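Local coordinates for protein phosphoribosylglycinamide synthetase (Anaerococcus prevotii, PDB 4DIM) that probably acts as an ATP-dependent, metal-requiring ligase of the ATP-grasp superfamily, related to the phosphoribosylglycinamide synthetases of purine biosynthesis, at residues D348-E353 with I378-T383; L325-I330 with K386-L391; R131-L136 with D171-T176; I148-D153 with Y184-E189. All coordinates share one frame; numbering follows the deposited sequence.

Interaction 1: residues D348-E353 with I378-T383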
loop_
_atom_site.group_PDB
_atom_site.type_symbol
_atom_site.label_atom_id
_atom_site.label_comp_id
_atom_site.label_asym_id
_atom_site.label_seq_id
_atom_site.Cartn_x
_atom_site.Cartn_y
_atom_site.Cartn_z
ATOM N N ASP A 348 -21.016 17.992 7.183
ATOM C CA ASP A 348 -20.691 18.408 5.822
ATOM C C ASP A 348 -20.496 17.183 4.930
ATOM O O ASP A 348 -19.711 16.296 5.266
ATOM C CB ASP A 348 -19.407 19.251 5.889
ATOM C CG ASP A 348 -18.922 19.925 4.616
ATOM O OD1 ASP A 348 -19.541 19.710 3.544
ATOM O OD2 ASP A 348 -17.922 20.675 4.692
ATOM N N ASP A 349 -21.186 17.153 3.775
ATOM C CA ASP A 349 -21.082 16.054 2.810
ATOM C C ASP A 349 -19.707 16.004 2.112
ATOM O O ASP A 349 -19.370 14.958 1.554
ATOM C CB ASP A 349 -22.197 16.143 1.758
ATOM C CG ASP A 349 -23.586 15.905 2.324
ATOM O OD1 ASP A 349 -23.722 15.844 3.583
ATOM O OD2 ASP A 349 -24.541 15.784 1.518
ATOM N N ASP A 350 -18.926 17.113 2.138
ATOM C CA ASP A 350 -17.558 17.159 1.605
ATOM C C ASP A 350 -16.560 16.571 2.626
ATOM O O ASP A 350 -15.430 16.293 2.259
ATOM C CB ASP A 350 -17.148 18.590 1.178
ATOM C CG ASP A 350 -17.708 19.026 -0.173
ATOM O OD1 ASP A 350 -18.394 18.197 -0.838
ATOM O OD2 ASP A 350 -17.468 20.196 -0.565
ATOM N N ILE A 351 -16.982 16.360 3.879
ATOM C CA ILE A 351 -16.188 15.667 4.892
ATOM C C ILE A 351 -16.661 14.236 4.802
ATOM O O ILE A 351 -17.799 13.919 5.166
ATOM C CB ILE A 351 -16.308 16.245 6.327
ATOM C CG1 ILE A 351 -15.998 17.753 6.357
ATOM C CG2 ILE A 351 -15.359 15.495 7.264
ATOM C CD1 ILE A 351 -16.243 18.402 7.647
ATOM N N VAL A 352 -15.824 13.404 4.208
ATOM C CA VAL A 352 -16.100 11.996 4.010
ATOM C C VAL A 352 -15.929 11.260 5.329
ATOM O O VAL A 352 -16.717 10.377 5.652
ATOM C CB VAL A 352 -15.156 11.448 2.927
ATOM C CG1 VAL A 352 -15.239 9.934 2.838
ATOM C CG2 VAL A 352 -15.441 12.113 1.576
ATOM N N GLU A 353 -14.872 11.584 6.064
ATOM C CA GLU A 353 -14.575 10.898 7.304
ATOM C C GLU A 353 -13.780 11.756 8.269
ATOM O O GLU A 353 -12.925 12.524 7.842
ATOM C CB GLU A 353 -13.771 9.634 6.996
ATOM C CG GLU A 353 -13.817 8.602 8.091
ATOM C CD GLU A 353 -12.812 7.487 7.924
ATOM O OE1 GLU A 353 -12.859 6.769 6.896
ATOM O OE2 GLU A 353 -11.966 7.335 8.833
ATOM N N ILE A 378 -10.809 12.633 6.008
ATOM C CA ILE A 378 -10.945 12.503 4.577
ATOM C C ILE A 378 -11.948 13.549 4.089
ATOM O O ILE A 378 -13.068 13.633 4.578
ATOM C CB ILE A 378 -11.326 11.099 4.077
ATOM C CG1 ILE A 378 -10.537 10.025 4.778
ATOM C CG2 ILE A 378 -11.109 11.035 2.536
ATOM C CD1 ILE A 378 -11.014 8.704 4.501
ATOM N N VAL A 379 -11.520 14.318 3.086
ATOM C CA VAL A 379 -12.336 15.328 2.424
ATOM C C VAL A 379 -12.268 15.113 0.908
ATOM O O VAL A 379 -11.348 14.446 0.411
ATOM C CB VAL A 379 -11.952 16.749 2.802
ATOM C CG1 VAL A 379 -12.022 16.929 4.317
ATOM C CG2 VAL A 379 -10.573 17.117 2.269
ATOM N N LYS A 380 -13.314 15.621 0.218
ATOM C CA LYS A 380 -13.498 15.629 -1.232
ATOM C C LYS A 380 -13.976 17.033 -1.628
ATOM O O LYS A 380 -14.684 17.656 -0.840
ATOM C CB LYS A 380 -14.502 14.527 -1.696
ATOM C CG LYS A 380 -15.939 14.666 -1.180
ATOM C CD LYS A 380 -16.819 13.580 -1.778
ATOM C CE LYS A 380 -18.220 13.468 -1.233
ATOM N NZ LYS A 380 -19.005 14.737 -1.344
ATOM N N GLU A 381 -13.626 17.526 -2.830
ATOM C CA GLU A 381 -14.007 18.879 -3.298
ATOM C C GLU A 381 -13.610 19.014 -4.811
ATOM O O GLU A 381 -13.035 18.078 -5.334
ATOM C CB GLU A 381 -13.312 19.924 -2.392
ATOM C CG GLU A 381 -13.696 21.379 -2.564
ATOM C CD GLU A 381 -15.126 21.857 -2.696
ATOM O OE1 GLU A 381 -15.648 22.424 -1.708
ATOM O OE2 GLU A 381 -15.609 21.902 -3.853
ATOM N N GLU A 382 -13.970 20.095 -5.532
ATOM C CA GLU A 382 -13.639 20.226 -6.972
ATOM C C GLU A 382 -12.135 20.163 -7.258
ATOM O O GLU A 382 -11.728 19.630 -8.293
ATOM C CB GLU A 382 -14.180 21.544 -7.565
ATOM C CG GLU A 382 -15.651 21.521 -7.939
ATOM C CD GLU A 382 -16.145 22.768 -8.661
ATOM O OE1 GLU A 382 -15.338 23.705 -8.860
ATOM O OE2 GLU A 382 -17.347 22.813 -9.018
ATOM N N THR A 383 -11.329 20.732 -6.348
ATOM C CA THR A 383 -9.878 20.810 -6.480
ATOM C C THR A 383 -9.162 20.442 -5.200
ATOM O O THR A 383 -9.743 20.486 -4.131
ATOM C CB THR A 383 -9.483 22.236 -6.865
ATOM O OG1 THR A 383 -9.688 23.116 -5.756
ATOM C CG2 THR A 383 -10.247 22.734 -8.041
#

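Interaction 2: residues L325-I330 with K386-L391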
loop_
_atom_site.group_PDB
_atom_site.type_symbol
_atom_site.label_atom_id
_atom_site.label_comp_id
_atom_site.label_asym_id
_atom_site.label_seq_id
_atom_site.Cartn_x
_atom_site.Cartn_y
_atom_site.Cartn_z
ATOM N N LEU A 325 -8.438 14.281 -0.426
ATOM C CA LEU A 325 -7.295 14.504 0.475
ATOM C C LEU A 325 -7.548 13.721 1.744
ATOM O O LEU A 325 -8.601 13.871 2.355
ATOM C CB LEU A 325 -7.101 16.015 0.787
ATOM C CG LEU A 325 -6.030 16.415 1.841
ATOM C CD1 LEU A 325 -4.649 15.959 1.438
ATOM C CD2 LEU A 325 -6.004 17.878 2.069
ATOM N N ALA A 326 -6.599 12.899 2.137
ATOM C CA ALA A 326 -6.672 12.080 3.352
ATOM C C ALA A 326 -5.458 12.340 4.153
ATOM O O ALA A 326 -4.361 12.264 3.604
ATOM C CB ALA A 326 -6.762 10.599 3.019
ATOM N N ARG A 327 -5.628 12.705 5.414
ATOM C CA ARG A 327 -4.505 12.961 6.289
ATOM C C ARG A 327 -4.672 12.330 7.646
ATOM O O ARG A 327 -5.739 12.440 8.261
ATOM C CB ARG A 327 -4.365 14.473 6.465
ATOM C CG ARG A 327 -3.620 15.102 5.332
ATOM C CD ARG A 327 -3.254 16.503 5.700
ATOM N NE ARG A 327 -2.705 17.182 4.534
ATOM C CZ ARG A 327 -2.726 18.484 4.317
ATOM N NH1 ARG A 327 -3.270 19.309 5.210
ATOM N NH2 ARG A 327 -2.213 18.980 3.200
HETATM N N MSE A 328 -3.565 11.769 8.166
HETATM C CA MSE A 328 -3.525 11.270 9.534
HETATM C C MSE A 328 -3.416 12.463 10.475
HETATM O O MSE A 328 -2.679 13.407 10.176
HETATM C CB MSE A 328 -2.343 10.320 9.773
HETATM C CG MSE A 328 -2.272 9.114 8.806
HETATM SE SE MSE A 328 -3.949 7.996 8.523
HETATM C CE MSE A 328 -4.471 8.573 6.684
ATOM N N ILE A 329 -4.166 12.431 11.597
ATOM C CA ILE A 329 -4.065 13.402 12.691
ATOM C C ILE A 329 -2.910 12.931 13.568
ATOM O O ILE A 329 -2.921 11.792 14.012
ATOM C CB ILE A 329 -5.367 13.562 13.523
ATOM C CG1 ILE A 329 -6.566 13.969 12.629
ATOM C CG2 ILE A 329 -5.144 14.613 14.633
ATOM C CD1 ILE A 329 -7.875 13.910 13.356
ATOM N N ILE A 330 -1.917 13.783 13.807
ATOM C CA ILE A 330 -0.750 13.405 14.611
ATOM C C ILE A 330 -0.424 14.478 15.637
ATOM O O ILE A 330 -0.883 15.620 15.509
ATOM C CB ILE A 330 0.472 13.128 13.684
ATOM C CG1 ILE A 330 0.865 14.372 12.854
ATOM C CG2 ILE A 330 0.196 11.931 12.754
ATOM C CD1 ILE A 330 2.223 14.366 12.416
ATOM N N LYS A 386 -8.978 23.576 -2.674
ATOM C CA LYS A 386 -10.210 23.677 -1.871
ATOM C C LYS A 386 -10.238 22.565 -0.793
ATOM O O LYS A 386 -10.666 22.838 0.326
ATOM C CB LYS A 386 -11.463 23.615 -2.757
ATOM C CG LYS A 386 -11.631 24.756 -3.753
ATOM C CD LYS A 386 -12.614 24.412 -4.882
ATOM C CE LYS A 386 -12.879 25.631 -5.756
ATOM N NZ LYS A 386 -13.827 25.370 -6.880
ATOM N N CYS A 387 -9.711 21.355 -1.108
ATOM C CA CYS A 387 -9.559 20.248 -0.154
ATOM C C CYS A 387 -8.680 20.664 0.996
ATOM O O CYS A 387 -9.040 20.445 2.145
ATOM C CB CYS A 387 -8.962 19.007 -0.825
ATOM S SG CYS A 387 -10.100 18.080 -1.872
ATOM N N LYS A 388 -7.462 21.140 0.672
ATOM C CA LYS A 388 -6.465 21.568 1.665
ATOM C C LYS A 388 -7.002 22.668 2.588
ATOM O O LYS A 388 -6.765 22.604 3.796
ATOM C CB LYS A 388 -5.196 22.076 0.989
ATOM C CG LYS A 388 -4.349 20.999 0.333
ATOM C CD LYS A 388 -3.353 21.691 -0.598
ATOM C CE LYS A 388 -2.291 20.823 -1.234
ATOM N NZ LYS A 388 -1.814 21.407 -2.525
ATOM N N ASP A 389 -7.704 23.669 2.031
ATOM C CA ASP A 389 -8.291 24.767 2.821
ATOM C C ASP A 389 -9.370 24.210 3.723
ATOM O O ASP A 389 -9.373 24.514 4.906
ATOM C CB ASP A 389 -8.855 25.874 1.922
ATOM C CG ASP A 389 -7.811 26.649 1.131
ATOM O OD1 ASP A 389 -6.603 26.553 1.473
ATOM O OD2 ASP A 389 -8.197 27.359 0.165
ATOM N N LYS A 390 -10.214 23.308 3.198
ATOM C CA LYS A 390 -11.249 22.631 3.981
ATOM C C LYS A 390 -10.596 21.823 5.127
ATOM O O LYS A 390 -11.064 21.874 6.259
ATOM C CB LYS A 390 -12.109 21.711 3.058
ATOM C CG LYS A 390 -13.333 21.098 3.697
ATOM C CD LYS A 390 -14.546 21.032 2.744
ATOM C CE LYS A 390 -15.413 22.277 2.832
ATOM N NZ LYS A 390 -16.453 22.349 1.757
ATOM N N LEU A 391 -9.486 21.149 4.849
ATOM C CA LEU A 391 -8.781 20.339 5.849
ATOM C C LEU A 391 -8.202 21.208 6.979
ATOM O O LEU A 391 -8.286 20.819 8.142
ATOM C CB LEU A 391 -7.649 19.524 5.166
ATOM C CG LEU A 391 -7.341 18.094 5.672
ATOM C CD1 LEU A 391 -7.013 18.054 7.137
ATOM C CD2 LEU A 391 -8.457 17.164 5.355
#

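Interaction 3: residues R131-L136 with D171-T176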
loop_
_atom_site.group_PDB
_atom_site.type_symbol
_atom_site.label_atom_id
_atom_site.label_comp_id
_atom_site.label_asym_id
_atom_site.label_seq_id
_atom_site.Cartn_x
_atom_site.Cartn_y
_atom_site.Cartn_z
ATOM N N ARG A 131 30.343 -9.617 -6.916
ATOM C CA ARG A 131 31.134 -10.464 -5.980
ATOM C C ARG A 131 32.640 -10.029 -5.896
ATOM O O ARG A 131 33.332 -10.534 -5.019
ATOM C CB ARG A 131 31.023 -11.976 -6.334
ATOM C CG ARG A 131 29.813 -12.626 -5.658
ATOM C CD ARG A 131 29.362 -13.959 -6.232
ATOM N NE ARG A 131 28.113 -14.410 -5.602
ATOM C CZ ARG A 131 27.501 -15.570 -5.839
ATOM N NH1 ARG A 131 28.016 -16.439 -6.705
ATOM N NH2 ARG A 131 26.371 -15.873 -5.209
ATOM N N ASN A 132 33.112 -9.066 -6.739
ATOM C CA ASN A 132 34.511 -8.574 -6.753
ATOM C C ASN A 132 34.655 -7.191 -7.446
ATOM O O ASN A 132 33.783 -6.809 -8.227
ATOM C CB ASN A 132 35.438 -9.590 -7.478
ATOM C CG ASN A 132 34.858 -10.112 -8.776
ATOM O OD1 ASN A 132 34.760 -9.375 -9.754
ATOM N ND2 ASN A 132 34.402 -11.369 -8.806
ATOM N N GLU A 133 35.796 -6.494 -7.221
ATOM C CA GLU A 133 36.090 -5.164 -7.808
ATOM C C GLU A 133 35.949 -5.122 -9.359
ATOM O O GLU A 133 35.614 -4.075 -9.920
ATOM C CB GLU A 133 37.513 -4.694 -7.420
ATOM C CG GLU A 133 37.664 -4.298 -5.952
ATOM C CD GLU A 133 38.181 -2.898 -5.661
ATOM O OE1 GLU A 133 38.197 -2.516 -4.465
ATOM O OE2 GLU A 133 38.584 -2.189 -6.613
ATOM N N ASN A 134 36.202 -6.255 -10.030
ATOM C CA ASN A 134 36.089 -6.384 -11.484
ATOM C C ASN A 134 34.629 -6.479 -11.902
ATOM O O ASN A 134 34.243 -5.859 -12.889
ATOM C CB ASN A 134 36.861 -7.615 -11.976
ATOM C CG ASN A 134 38.343 -7.534 -11.682
ATOM O OD1 ASN A 134 38.848 -8.051 -10.660
ATOM N ND2 ASN A 134 39.067 -6.879 -12.573
ATOM N N GLU A 135 33.815 -7.253 -11.156
ATOM C CA GLU A 135 32.375 -7.370 -11.429
ATOM C C GLU A 135 31.643 -5.999 -11.173
ATOM O O GLU A 135 30.625 -5.742 -11.809
ATOM C CB GLU A 135 31.722 -8.502 -10.600
ATOM C CG GLU A 135 31.806 -9.914 -11.169
ATOM C CD GLU A 135 31.218 -10.972 -10.241
ATOM O OE1 GLU A 135 30.078 -10.774 -9.746
ATOM O OE2 GLU A 135 31.908 -11.992 -9.995
ATOM N N LEU A 136 32.191 -5.124 -10.268
ATOM C CA LEU A 136 31.632 -3.804 -9.939
ATOM C C LEU A 136 31.644 -2.910 -11.170
ATOM O O LEU A 136 30.605 -2.382 -11.563
ATOM C CB LEU A 136 32.426 -3.121 -8.786
ATOM C CG LEU A 136 31.812 -1.825 -8.169
ATOM C CD1 LEU A 136 30.378 -2.046 -7.700
ATOM C CD2 LEU A 136 32.644 -1.286 -6.989
ATOM N N ASP A 171 35.121 2.649 -2.291
ATOM C CA ASP A 171 35.194 2.975 -0.862
ATOM C C ASP A 171 33.957 2.440 -0.152
ATOM O O ASP A 171 34.043 2.026 1.007
ATOM C CB ASP A 171 35.330 4.506 -0.682
ATOM C CG ASP A 171 35.670 4.999 0.714
ATOM O OD1 ASP A 171 34.801 4.888 1.612
ATOM O OD2 ASP A 171 36.764 5.588 0.882
ATOM N N GLY A 172 32.827 2.438 -0.868
ATOM C CA GLY A 172 31.568 1.872 -0.398
ATOM C C GLY A 172 31.591 0.355 -0.426
ATOM O O GLY A 172 31.291 -0.243 0.596
ATOM N N PHE A 173 31.958 -0.282 -1.569
ATOM C CA PHE A 173 32.036 -1.743 -1.713
ATOM C C PHE A 173 32.992 -2.391 -0.676
ATOM O O PHE A 173 32.619 -3.381 -0.027
ATOM C CB PHE A 173 32.455 -2.142 -3.143
ATOM C CG PHE A 173 32.630 -3.627 -3.431
ATOM C CD1 PHE A 173 31.568 -4.397 -3.898
ATOM C CD2 PHE A 173 33.883 -4.230 -3.333
ATOM C CE1 PHE A 173 31.737 -5.763 -4.188
ATOM C CE2 PHE A 173 34.061 -5.583 -3.676
ATOM C CZ PHE A 173 32.991 -6.339 -4.093
ATOM N N ASN A 174 34.187 -1.815 -0.489
ATOM C CA ASN A 174 35.135 -2.327 0.498
ATOM C C ASN A 174 34.555 -2.235 1.924
ATOM O O ASN A 174 34.671 -3.198 2.682
ATOM C CB ASN A 174 36.486 -1.592 0.402
ATOM C CG ASN A 174 37.251 -1.862 -0.892
ATOM O OD1 ASN A 174 37.001 -2.841 -1.614
ATOM N ND2 ASN A 174 38.191 -0.983 -1.235
ATOM N N GLU A 175 33.907 -1.127 2.279
ATOM C CA GLU A 175 33.299 -0.997 3.616
ATOM C C GLU A 175 32.104 -1.934 3.830
ATOM O O GLU A 175 31.853 -2.367 4.964
ATOM C CB GLU A 175 32.836 0.447 3.880
ATOM C CG GLU A 175 33.970 1.360 4.309
ATOM C CD GLU A 175 33.494 2.718 4.780
ATOM O OE1 GLU A 175 33.630 3.698 4.011
ATOM O OE2 GLU A 175 32.909 2.786 5.885
ATOM N N THR A 176 31.370 -2.234 2.752
ATOM C CA THR A 176 30.170 -3.074 2.816
ATOM C C THR A 176 30.543 -4.541 2.929
ATOM O O THR A 176 29.963 -5.244 3.745
ATOM C CB THR A 176 29.272 -2.873 1.563
ATOM O OG1 THR A 176 29.038 -1.489 1.321
ATOM C CG2 THR A 176 27.927 -3.589 1.688
#

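Interaction 4: residues I148-D153 with Y184-E189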
loop_
_atom_site.group_PDB
_atom_site.type_symbol
_atom_site.label_atom_id
_atom_site.label_comp_id
_atom_site.label_asym_id
_atom_site.label_seq_id
_atom_site.Cartn_x
_atom_site.Cartn_y
_atom_site.Cartn_z
ATOM N N ILE A 148 24.034 3.296 -5.208
ATOM C CA ILE A 148 24.021 2.868 -3.828
ATOM C C ILE A 148 24.787 1.563 -3.773
ATOM O O ILE A 148 24.666 0.748 -4.693
ATOM C CB ILE A 148 22.577 2.697 -3.374
ATOM C CG1 ILE A 148 21.937 4.047 -3.085
ATOM C CG2 ILE A 148 22.495 1.761 -2.188
ATOM C CD1 ILE A 148 22.133 4.595 -1.682
ATOM N N VAL A 149 25.568 1.365 -2.711
ATOM C CA VAL A 149 26.249 0.099 -2.416
ATOM C C VAL A 149 25.680 -0.382 -1.134
ATOM O O VAL A 149 25.660 0.354 -0.138
ATOM C CB VAL A 149 27.764 0.148 -2.340
ATOM C CG1 VAL A 149 28.297 -1.266 -2.366
ATOM C CG2 VAL A 149 28.349 0.959 -3.494
ATOM N N LYS A 150 25.171 -1.601 -1.143
ATOM C CA LYS A 150 24.477 -2.091 0.025
ATOM C C LYS A 150 24.578 -3.550 0.164
ATOM O O LYS A 150 24.894 -4.270 -0.777
ATOM C CB LYS A 150 22.988 -1.681 -0.020
ATOM C CG LYS A 150 22.249 -2.053 -1.295
ATOM C CD LYS A 150 20.834 -1.575 -1.198
ATOM C CE LYS A 150 19.995 -1.995 -2.377
ATOM N NZ LYS A 150 18.563 -2.135 -1.994
ATOM N N ALA A 151 24.328 -3.971 1.398
ATOM C CA ALA A 151 24.376 -5.336 1.857
ATOM C C ALA A 151 22.972 -5.830 1.931
ATOM O O ALA A 151 22.024 -5.056 2.072
ATOM C CB ALA A 151 25.053 -5.396 3.215
ATOM N N THR A 152 22.829 -7.115 1.829
ATOM C CA THR A 152 21.531 -7.743 1.788
ATOM C C THR A 152 21.096 -8.233 3.181
ATOM O O THR A 152 19.894 -8.254 3.463
ATOM C CB THR A 152 21.646 -8.858 0.756
ATOM O OG1 THR A 152 22.434 -9.917 1.298
ATOM C CG2 THR A 152 22.323 -8.366 -0.548
ATOM N N ASP A 153 22.066 -8.604 4.051
ATOM C CA ASP A 153 21.799 -9.195 5.368
ATOM C C ASP A 153 21.333 -8.182 6.416
ATOM O O ASP A 153 20.337 -8.453 7.114
ATOM C CB ASP A 153 23.022 -9.973 5.902
ATOM C CG ASP A 153 24.357 -9.259 5.982
ATOM O OD1 ASP A 153 24.617 -8.388 5.126
ATOM O OD2 ASP A 153 25.200 -9.677 6.798
ATOM N N TYR A 184 28.797 -11.341 -1.232
ATOM C CA TYR A 184 28.377 -10.426 -2.267
ATOM C C TYR A 184 27.758 -9.182 -1.699
ATOM O O TYR A 184 27.415 -9.078 -0.523
ATOM C CB TYR A 184 27.421 -11.126 -3.237
ATOM C CG TYR A 184 26.088 -11.479 -2.643
ATOM C CD1 TYR A 184 24.973 -10.669 -2.848
ATOM C CD2 TYR A 184 25.927 -12.625 -1.877
ATOM C CE1 TYR A 184 23.745 -10.960 -2.256
ATOM C CE2 TYR A 184 24.707 -12.929 -1.274
ATOM C CZ TYR A 184 23.610 -12.098 -1.477
ATOM O OH TYR A 184 22.393 -12.405 -0.904
ATOM N N CYS A 185 27.632 -8.242 -2.604
ATOM C CA CYS A 185 27.185 -6.880 -2.495
ATOM C C CYS A 185 26.112 -6.603 -3.555
ATOM O O CYS A 185 25.983 -7.338 -4.542
ATOM C CB CYS A 185 28.392 -5.972 -2.722
ATOM S SG CYS A 185 28.707 -4.818 -1.382
ATOM N N ILE A 186 25.398 -5.492 -3.392
ATOM C CA ILE A 186 24.467 -5.052 -4.400
ATOM C C ILE A 186 24.879 -3.642 -4.735
ATOM O O ILE A 186 25.082 -2.804 -3.852
ATOM C CB ILE A 186 22.963 -5.215 -4.027
ATOM C CG1 ILE A 186 22.578 -6.709 -4.200
ATOM C CG2 ILE A 186 22.046 -4.362 -4.924
ATOM C CD1 ILE A 186 21.278 -7.118 -3.620
ATOM N N VAL A 187 25.128 -3.432 -6.017
ATOM C CA VAL A 187 25.370 -2.100 -6.563
ATOM C C VAL A 187 24.071 -1.789 -7.314
ATOM O O VAL A 187 23.625 -2.578 -8.160
ATOM C CB VAL A 187 26.672 -1.921 -7.400
ATOM C CG1 VAL A 187 26.681 -2.790 -8.665
ATOM C CG2 VAL A 187 26.866 -0.456 -7.753
ATOM N N GLU A 188 23.388 -0.741 -6.894
ATOM C CA GLU A 188 22.091 -0.393 -7.491
ATOM C C GLU A 188 22.044 1.061 -7.868
ATOM O O GLU A 188 22.568 1.904 -7.145
ATOM C CB GLU A 188 20.960 -0.719 -6.496
ATOM C CG GLU A 188 19.571 -0.520 -7.049
ATOM C CD GLU A 188 18.461 -0.935 -6.120
ATOM O OE1 GLU A 188 18.196 -0.187 -5.151
ATOM O OE2 GLU A 188 17.815 -1.969 -6.398
ATOM N N GLU A 189 21.353 1.364 -8.970
ATOM C CA GLU A 189 21.139 2.749 -9.405
ATOM C C GLU A 189 20.420 3.522 -8.323
ATOM O O GLU A 189 19.424 3.040 -7.754
ATOM C CB GLU A 189 20.283 2.806 -10.675
ATOM C CG GLU A 189 20.918 2.233 -11.927
ATOM C CD GLU A 189 20.013 2.367 -13.135
ATOM O OE1 GLU A 189 20.477 2.872 -14.183
ATOM O OE2 GLU A 189 18.839 1.941 -13.042
#

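Interaction 1: residues D348-E353 with I378-T383
The carbonyl oxygen of Ile378 is gripped by two consecutive amides of the facing strand. Val352 N reaches Ile378 O over 2.8 Å, though bent at its hydrogen (132°), while Glu353 N approaches the same oxygen at 3.1 Å and much straighter. Glu353 O then accepts from Ile378 N. Two residues set against one define a classic beta bulge, here in strand 351-356, an outermost strand of the large antiparallel sheet, where it pairs with strand 375-381. The bulge turns Val352 toward its neighbour: its CB lies 4.0 Å from Ile378 CB, and its CG2 rests on the CG and CD of Lys380. Ile291 of helix 285-293 packs on this same group of side chains. Ahead of the strand, a type I turn from Asp348 to Ile351 contains an Asx turn in which Asp350 N meets Asp348 OD1 from above the carboxylate plane. Lys380 bends at its last torsion (chi4 57°), which carries NZ to Asp349 O at 2.9 Å and within salt-bridge range of Asp350 OD1 at 3.5 Å. The carboxylates of Asp350 and Glu381 lie near each other, and Lys390 forms long, weak ion pairs with both.

Interaction 2: residues L325-I330 with K386-L391
Leu325 and Cys387 meet through their CB atoms, 3.9 Å apart, where strand 323-329 passes beneath helix 384-395. From there the leucine reaches further: with CG anti to the backbone N (chi1 174°), its CD2 methyl ends 3.7 Å from Lys388 CA and 3.8 Å from Leu391 CG. One methyl thus touches residues in successive turns of the helix. The same methyl lies 4.0 Å above the plane of the Arg327 guanidinium, over its centre, so that a flat cationic group is laid across the hydrocarbon. Arg327 NH2 in turn comes to 4.1 Å from Lys388 CG, touching the aliphatic part of that side chain rather than its ammonium. In the next shell, Glu216 of strand 206-219 forms a salt bridge with Arg327 NE, and Leu391 also packs on Ile377 of strand 375-381, the strand beside 323-329 in the large antiparallel sheet. The axes of the two short segments come within 9.2 Å, at 35°, a helix packed on one face of a sheet. Their contact is made by carbon surfaces, and the arginine charge has its counterion in Glu216; this suggests that van der Waals and hydrophobic forces bind the two elements at this point.

Interaction 3: residues R131-L136 with D171-T176
Phe173 carries its CG anti to the backbone N (chi1 178°), while chi2 of 91° turns the ring across the side chain, and the outer ring atoms meet the start of helix 133-141. CZ comes 3.8 Å from Asn132 CA, and CE2 lies 4.1 Å from Glu133 N. The carbonyl carbon of Arg131 stands at the ring edge, near its plane. Nearer the backbone, Phe173 CB touches Leu136 CD2 at 3.9 Å, the two side chains sliding past one another in opposite directions. Across this contact the outer ring atoms meet mainly backbone, and that backbone carries the helix cap. Asn132 is the N-cap of its helix: Asn132 OD1 accepts from Glu135 N at 2.7 Å. The Glu135 carboxylate accepts weak bonds from Asn132 ND2 and Arg131 N, so the first turn is tied to the residues leading into it. Both helices belong to the ATP-grasp family region, and both pack on one face of the small antiparallel sheet that includes strands 147-150 and 186-189, the face of Val149 and Val187; Phe173 also packs on Cys185. Toward the outside of the contact, the side chains of Glu133 and Asn174 cross at about a right angle, with their carboxylate and amide planes 29° apart.

Interaction 4: residues I148-D153 with Y184-E189
Lys150 and Ile186 form a hydrogen-bonded antiparallel pair in the small four-stranded sheet of the ATP-grasp family region, with strands 147-150 and 186-189 as its two inner members. The lysine side chain can be followed outward from CB. Its first torsion puts CG between the backbone N and the carbonyl carbon (chi1 53°), where CG lies 3.9 Å from Ile186 O. Beyond CG the chain is extended, and CE passes 4.0 Å from Ile186 CG2. At the tip, NZ faces Glu188 OE1 at 3.7 Å, a long salt bridge that spans diagonally from one strand to the other on the face shared by Ile148, Lys150, Ile186 and Glu188. Beneath it, the backbones are bonded in two reciprocal pairs: Ile148 with Glu188, where Ile148 N to Glu188 O is 2.8 Å and almost straight (174°), and Lys150 with Ile186. Val149 and Val187, a non-hydrogen-bonded pair, point to the opposite face, which meets helices: Thr176 of helix 166-179 packs on Val149, and Leu136 of helix 133-141 on Val187. There too Val149 CG1 touches Cys185 SG at 3.7 Å. Past the end of strand 147-150, the Thr152 side chain points toward the other segment and crosses those of Tyr184 and Ile186 at about a right angle. Tyr111 of helix 110-120 packs on Thr152 and Ile186 and hydrogen-bonds the Tyr184 hydroxyl. Thr152 OG1 adds a weak bond to that same oxygen, Tyr184 OH, while Thr152 CG2 lies 3.5 Å from Ile186 CD1.

The four contacts form two touching pairs on different parts of the chain. Interactions 1 and 2, with centres 9 Å apart, both involve the large antiparallel sheet: strands 375-381 and 323-329 are neighbours in it, and helix 384-395 follows directly on the former. Interaction 1 is an edge, partly exposed and rich in charge; interaction 2 is buried and made of carbon contacts. Interactions 3 and 4, also 9 Å apart and both partly buried, interlock along the chain, and Thr176 and Phe173 both pack on Cys185 between them. There the sheet contact relies on backbone bonds, the helix contact on one aromatic ring. About 26 Å separates the nearest atoms of interactions 2 and 4.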